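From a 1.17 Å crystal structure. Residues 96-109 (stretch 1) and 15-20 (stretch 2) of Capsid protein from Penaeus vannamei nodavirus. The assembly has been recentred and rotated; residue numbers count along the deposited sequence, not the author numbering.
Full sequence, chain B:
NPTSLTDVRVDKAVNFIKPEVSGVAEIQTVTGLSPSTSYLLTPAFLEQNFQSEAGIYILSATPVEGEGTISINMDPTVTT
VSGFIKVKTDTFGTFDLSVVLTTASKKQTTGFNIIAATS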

ATOM      1  N   ASP B  96      15.874  -9.744  -6.302  1.00 14.11           N
ATOM      2  CA  ASP B  96      16.361  -9.385  -5.001  1.00 13.61           C
ATOM      3  C   ASP B  96      16.033  -7.984  -4.579  1.00 14.06           C
ATOM      4  O   ASP B  96      16.092  -7.042  -5.378  1.00 14.73           O
ATOM      5  CB  ASP B  96      17.909  -9.521  -4.925  1.00 14.55           C
ATOM      6  CG  ASP B  96      18.436 -10.906  -4.977  1.00 14.65           C
ATOM      7  OD1 ASP B  96      17.712 -11.834  -4.821  1.00 16.00           O
ATOM      8  OD2 ASP B  96      19.676 -11.028  -5.126  1.00 17.19           O
ATOM      9  N   LEU B  97      15.657  -7.801  -3.326  1.00 13.33           N
ATOM     10  CA  LEU B  97      15.491  -6.520  -2.668  1.00 12.91           C
ATOM     11  C   LEU B  97      16.585  -6.313  -1.650  1.00 13.02           C
ATOM     12  O   LEU B  97      17.015  -7.291  -1.018  1.00 14.83           O
ATOM     13  CB  LEU B  97      14.143  -6.424  -1.967  1.00 13.02           C
ATOM     14  CG  LEU B  97      12.912  -6.654  -2.800  1.00 13.55           C
ATOM     15  CD1 LEU B  97      11.672  -6.566  -1.900  1.00 15.56           C
ATOM     16  CD2 LEU B  97      12.790  -5.686  -3.928  1.00 15.01           C
ATOM     17  N   SER B  98      16.944  -5.113  -1.416  1.00 13.24           N
ATOM     18  CA  SER B  98      17.774  -4.714  -0.273  1.00 13.88           C
ATOM     19  C   SER B  98      16.846  -4.183   0.819  1.00 13.40           C
ATOM     20  O   SER B  98      16.087  -3.200   0.489  1.00 15.52           O
ATOM     21  CB  SER B  98      18.720  -3.662  -0.689  1.00 14.45           C
ATOM     22  OG  SER B  98      19.476  -3.137   0.384  1.00 17.22           O
ATOM     23  N   VAL B  99      16.805  -4.719   1.989  1.00 12.66           N
ATOM     24  CA  VAL B  99      15.831  -4.355   3.037  1.00 13.70           C
ATOM     25  C   VAL B  99      16.581  -4.005   4.273  1.00 13.07           C
ATOM     26  O   VAL B  99      17.506  -4.723   4.696  1.00 14.87           O
ATOM     27  CB  VAL B  99      14.922  -5.545   3.322  1.00 13.75           C
ATOM     28  CG1 VAL B  99      13.917  -5.120   4.397  1.00 14.87           C
ATOM     29  CG2 VAL B  99      14.169  -6.036   2.101  1.00 14.31           C
ATOM     30  N   VAL B 100      16.267  -2.878   4.869  1.00 13.27           N
ATOM     31  CA  VAL B 100      16.943  -2.411   6.047  1.00 13.90           C
ATOM     32  C   VAL B 100      15.959  -1.964   7.092  1.00 13.04           C
ATOM     33  O   VAL B 100      14.949  -1.271   6.774  1.00 13.75           O
ATOM     34  CB  VAL B 100      17.952  -1.298   5.739  1.00 15.64           C
ATOM     35  CG1 VAL B 100      17.329  -0.146   5.118  1.00 16.79           C
ATOM     36  CG2 VAL B 100      18.811  -0.930   6.980  1.00 18.83           C
ATOM     37  N   LEU B 101      16.169  -2.405   8.317  1.00 13.23           N
ATOM     38  CA  LEU B 101      15.334  -2.083   9.478  1.00 14.33           C
ATOM     39  C   LEU B 101      16.181  -1.232  10.415  1.00 13.49           C
ATOM     40  O   LEU B 101      17.273  -1.679  10.821  1.00 14.92           O
ATOM     41  CB  LEU B 101      14.936  -3.318  10.163  1.00 17.16           C
ATOM     42  CG  LEU B 101      13.795  -3.454  11.082  1.00 20.96           C
ATOM     43  CD1 LEU B 101      12.492  -2.886  10.547  1.00 18.35           C
ATOM     44  CD2 LEU B 101      13.558  -4.910  11.523  1.00 20.03           C
ATOM     45  N   THR B 102      15.730  -0.068  10.788  1.00 13.94           N
ATOM     46  CA  THR B 102      16.578   0.856  11.590  1.00 14.14           C
ATOM     47  C   THR B 102      16.790   0.306  12.971  1.00 13.85           C
ATOM     48  O   THR B 102      17.963   0.462  13.498  1.00 15.57           O
ATOM     49  CB  THR B 102      15.940   2.226  11.605  1.00 14.92           C
ATOM     50  OG1 THR B 102      15.803   2.689  10.257  1.00 16.99           O
ATOM     51  CG2 THR B 102      16.702   3.272  12.423  1.00 15.59           C
ATOM     52  N   THR B 103      15.829  -0.272  13.614  1.00 14.08           N
ATOM     53  CA  THR B 103      15.938  -0.895  14.875  1.00 14.46           C
ATOM     54  C   THR B 103      15.522  -2.320  14.690  1.00 14.13           C
ATOM     55  O   THR B 103      14.299  -2.601  14.472  1.00 14.43           O
ATOM     56  CB  THR B 103      15.143  -0.156  15.931  1.00 14.93           C
ATOM     57  OG1 THR B 103      15.609   1.167  16.041  1.00 16.29           O
ATOM     58  CG2 THR B 103      15.273  -0.784  17.320  1.00 17.10           C
ATOM     59  N   ALA B 104      16.425  -3.285  14.744  1.00 14.65           N
ATOM     60  CA  ALA B 104      16.114  -4.662  14.420  1.00 14.01           C
ATOM     61  C   ALA B 104      15.277  -5.369  15.427  1.00 15.35           C
ATOM     62  O   ALA B 104      14.666  -6.413  15.085  1.00 15.87           O
ATOM     63  CB  ALA B 104      17.396  -5.439  14.134  1.00 15.55           C
ATOM     64  N   SER B 105      15.172  -4.882  16.651  1.00 15.55           N
ATOM     65  CA  SER B 105      14.345  -5.472  17.653  1.00 17.01           C
ATOM     66  C   SER B 105      12.850  -5.275  17.433  1.00 15.42           C
ATOM     67  O   SER B 105      12.044  -5.793  18.166  1.00 17.16           O
ATOM     68  CB  SER B 105      14.766  -4.970  19.041  1.00 19.28           C
ATOM     69  OG  SER B 105      14.810  -3.614  19.101  1.00 20.17           O
ATOM     70  N   LYS B 106      12.492  -4.511  16.376  1.00 14.56           N
ATOM     71  CA  LYS B 106      11.103  -4.330  15.984  1.00 13.61           C
ATOM     72  C   LYS B 106      10.764  -5.490  15.070  1.00 13.82           C
ATOM     73  O   LYS B 106      11.062  -5.445  13.870  1.00 15.08           O
ATOM     74  CB  LYS B 106      10.905  -2.968  15.317  1.00 13.78           C
ATOM     75  CG  LYS B 106      11.376  -1.788  16.127  1.00 13.93           C
ATOM     76  CD  LYS B 106      10.666  -1.637  17.462  1.00 15.35           C
ATOM     77  CE  LYS B 106       9.195  -1.352  17.288  1.00 14.20           C
ATOM     78  NZ  LYS B 106       8.565  -1.069  18.593  1.00 15.26           N
ATOM     79  N   LYS B 107      10.203  -6.539  15.650  1.00 14.15           N
ATOM     80  CA  LYS B 107      10.007  -7.806  14.957  1.00 15.59           C
ATOM     81  C   LYS B 107       8.620  -7.956  14.349  1.00 14.87           C
ATOM     82  O   LYS B 107       8.180  -9.076  14.015  1.00 16.28           O
ATOM     83  CB  LYS B 107      10.264  -9.014  15.912  1.00 18.29           C
ATOM     84  CG  LYS B 107      11.594  -9.059  16.613  1.00 18.90           C
ATOM     85  CD  LYS B 107      12.652  -9.058  15.554  1.00 19.66           C
ATOM     86  CE  LYS B 107      14.072  -9.407  16.188  1.00 21.88           C
ATOM     87  NZ  LYS B 107      15.158  -9.201  15.237  1.00 22.63           N
ATOM     88  N   GLN B 108       7.908  -6.821  14.218  1.00 13.82           N
ATOM     89  CA  GLN B 108       6.569  -6.819  13.628  1.00 13.13           C
ATOM     90  C   GLN B 108       6.676  -7.321  12.182  1.00 13.50           C
ATOM     91  O   GLN B 108       7.721  -7.334  11.568  1.00 13.97           O
ATOM     92  CB  GLN B 108       5.982  -5.400  13.656  1.00 13.83           C
ATOM     93  CG  GLN B 108       5.626  -4.954  15.062  1.00 13.73           C
ATOM     94  CD  GLN B 108       6.785  -4.455  15.920  1.00 14.03           C
ATOM     95  OE1 GLN B 108       7.871  -4.256  15.416  1.00 13.90           O
ATOM     96  NE2 GLN B 108       6.528  -4.320  17.231  1.00 14.97           N
ATOM     97  N   THR B 109       5.524  -7.708  11.624  1.00 12.67           N
ATOM     98  CA  THR B 109       5.429  -8.263  10.291  1.00 13.59           C
ATOM     99  C   THR B 109       4.788  -7.278   9.360  1.00 12.82           C
ATOM    100  O   THR B 109       3.637  -6.836   9.577  1.00 13.18           O
ATOM    101  CB  THR B 109       4.619  -9.552  10.292  1.00 13.52           C
ATOM    102  OG1 THR B 109       5.265 -10.537  11.139  1.00 15.45           O
ATOM    103  CG2 THR B 109       4.562 -10.167   8.911  1.00 15.54           C
TER
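Stretch 2 15-20: NFIKPE

What shape does the backbone of residues 15-20 take, and which way does it run? It is extended, with no regular helix: from Asn15 to Pro19 the phi angles lie between -56° and -120° and the psi angles between 85° and 167°, and only at Glu20 does psi fall to -26°. Residues 96-109 make a strand as far as Leu101, turn through a type I beta turn from Thr103 to Lys106, closed by the 3.2 Å hydrogen bond from Lys106 N to Thr103 O, and then come back. The extended segment therefore meets two limbs. It advances in the same sense as the strand, from Phe16 near Leu97 to Pro19 near Leu101, and in the opposite sense to the returning limb, where Asn15 lies near Thr109, Lys18 near Lys107 and Glu20 near Ala104.

How does the first half of the segment settle against these limbs? Asn15 touches the end of the returning limb, with its ND2 3.6 Å from CG2 of Thr109. Phe16 points toward the strand instead. Leu97 CD1 approaches the edge of its ring, near the ring plane, at 4.2 Å from CE1, while Val99 CG2 lies 4.2 Å from Phe16 CD1. Both strand residues point toward the segment, since alternate side chains of a strand share a side; the intervening Ser98 points away. Ile17 starts out sideways, but with chi1 near 62° (p) its end comes nearer, and its CG1 packs 4.0 Å from CB of Val99.

What does Lys18 find on the returning limb? Its CB also leaves the backbone sideways, yet the long side chain reaches a cluster of oxygens. NZ donates hydrogen bonds to Thr109 OG1 at 2.9 Å and Lys107 O at 3.2 Å, and a weak one to Gln108 O at 3.0 Å. The ammonium group thus ties together three consecutive residues, two through their carbonyls and one through its hydroxyl. The first two chi angles, m and t, begin this reach, and a final m bend at chi4 sets the position of NZ.

How is the far end of the segment held near the turn? Pro19 points toward the strand, its CD 4.0 Å from Leu101 CD2 and its CG 4.4 Å from Val99 CG1, so the ring adds to the apolar row begun by Phe16. On the turn side, Ala104 CB sits 3.4 Å from Pro19 O and 3.6 Å from Glu20 O; here the two backbones run close, with Ala104 CA 5.8 Å from Glu20 CA. Water 2 lies between the two stretches, 2.7 Å from Pro19 O and 2.8 Å from Ala104 O. The CB of Glu20 points away, although its carboxylate comes nearer: OE2 is 4.2 Å from Lys107 NZ, beyond a salt bridge. Water 3 links the same amine to the backbone, accepting from Lys107 NZ at 2.9 Å and donating to Glu20 O at 2.8 Å.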

ATOM      1  N   ASN B  15       5.698 -11.352   2.886  1.00 13.26           N
ATOM      2  CA  ASN B  15       6.214 -10.591   3.992  1.00 12.77           C
ATOM      3  C   ASN B  15       7.624 -10.126   3.745  1.00 12.40           C
ATOM      4  O   ASN B  15       8.433 -10.824   3.134  1.00 13.20           O
ATOM      5  CB  ASN B  15       6.192 -11.415   5.267  1.00 13.38           C
ATOM      6  CG  ASN B  15       4.818 -11.749   5.727  1.00 15.26           C
ATOM      7  OD1 ASN B  15       3.847 -11.029   5.411  1.00 16.89           O
ATOM      8  ND2 ASN B  15       4.710 -12.813   6.531  1.00 18.69           N
ATOM      9  N   PHE B  16       7.949  -8.938   4.253  1.00 12.43           N
ATOM     10  CA  PHE B  16       9.332  -8.507   4.338  1.00 12.76           C
ATOM     11  C   PHE B  16      10.106  -9.379   5.340  1.00 12.02           C
ATOM     12  O   PHE B  16       9.538  -9.828   6.346  1.00 12.63           O
ATOM     13  CB  PHE B  16       9.447  -7.037   4.731  1.00 12.27           C
ATOM     14  CG  PHE B  16       9.170  -6.091   3.640  1.00 11.51           C
ATOM     15  CD1 PHE B  16       9.985  -6.067   2.517  1.00 12.18           C
ATOM     16  CD2 PHE B  16       8.132  -5.176   3.694  1.00 12.28           C
ATOM     17  CE1 PHE B  16       9.806  -5.150   1.528  1.00 12.60           C
ATOM     18  CE2 PHE B  16       7.929  -4.282   2.657  1.00 12.28           C
ATOM     19  CZ  PHE B  16       8.737  -4.255   1.597  1.00 12.77           C
ATOM     20  N   ILE B  17      11.378  -9.619   5.041  1.00 12.56           N
ATOM     21  CA  ILE B  17      12.342 -10.199   5.989  1.00 12.89           C
ATOM     22  C   ILE B  17      12.399  -9.344   7.228  1.00 12.91           C
ATOM     23  O   ILE B  17      11.970  -8.169   7.302  1.00 12.58           O
ATOM     24  CB  ILE B  17      13.675 -10.442   5.349  1.00 13.37           C
ATOM     25  CG1 ILE B  17      14.325  -9.138   4.855  1.00 12.97           C
ATOM     26  CG2 ILE B  17      13.605 -11.533   4.272  1.00 13.92           C
ATOM     27  CD1 ILE B  17      15.810  -9.283   4.563  1.00 15.07           C
ATOM     28  N   LYS B  18      13.031  -9.972   8.228  1.00 12.51           N
ATOM     29  CA  LYS B  18      13.272  -9.383   9.552  1.00 12.53           C
ATOM     30  C   LYS B  18      14.721  -9.361   9.751  1.00 13.31           C
ATOM     31  O   LYS B  18      15.328 -10.309  10.357  1.00 13.73           O
ATOM     32  CB  LYS B  18      12.538 -10.206  10.587  1.00 13.42           C
ATOM     33  CG  LYS B  18      11.046 -10.264  10.362  1.00 14.53           C
ATOM     34  CD  LYS B  18      10.351 -11.047  11.454  1.00 18.04           C
ATOM     35  CE  LYS B  18       8.941 -11.395  11.170  1.00 20.24           C
ATOM     36  NZ  LYS B  18       8.173 -10.289  11.057  1.00 19.98           N
ATOM     37  N   PRO B  19      15.415  -8.350   9.275  1.00 13.10           N
ATOM     38  CA  PRO B  19      16.881  -8.297   9.453  1.00 14.30           C
ATOM     39  C   PRO B  19      17.323  -8.360  10.885  1.00 15.10           C
ATOM     40  O   PRO B  19      16.715  -7.829  11.776  1.00 14.63           O
ATOM     41  CB  PRO B  19      17.278  -6.954   8.828  1.00 15.72           C
ATOM     42  CG  PRO B  19      16.144  -6.584   7.936  1.00 15.82           C
ATOM     43  CD  PRO B  19      14.910  -7.175   8.533  1.00 14.16           C
ATOM     44  N   GLU B  20      18.494  -9.000  11.074  1.00 14.71           N
ATOM     45  CA  GLU B  20      18.962  -9.251  12.430  1.00 14.47           C
ATOM     46  C   GLU B  20      19.716  -8.113  13.027  1.00 14.79           C
ATOM     47  O   GLU B  20      19.837  -8.053  14.264  1.00 16.20           O
ATOM     48  CB  GLU B  20      19.816 -10.524  12.529  1.00 15.43           C
ATOM     49  CG  GLU B  20      19.015 -11.769  12.224  1.00 17.54           C
ATOM     50  CD  GLU B  20      18.039 -12.144  13.304  1.00 17.68           C
ATOM     51  OE1 GLU B  20      17.037 -12.826  12.983  1.00 17.41           O
ATOM     52  OE2 GLU B  20      18.279 -11.848  14.493  1.00 18.60           O
TER
HETATM   53  O   HOH W   1      15.024 -11.024  13.058  1.00 18.89           O
HETATM   54  O   HOH W   2      14.156  -7.900  12.724  1.00 23.10           O
HETATM   55  O   HOH W   3      17.797  -8.482  16.148  1.00 22.06           O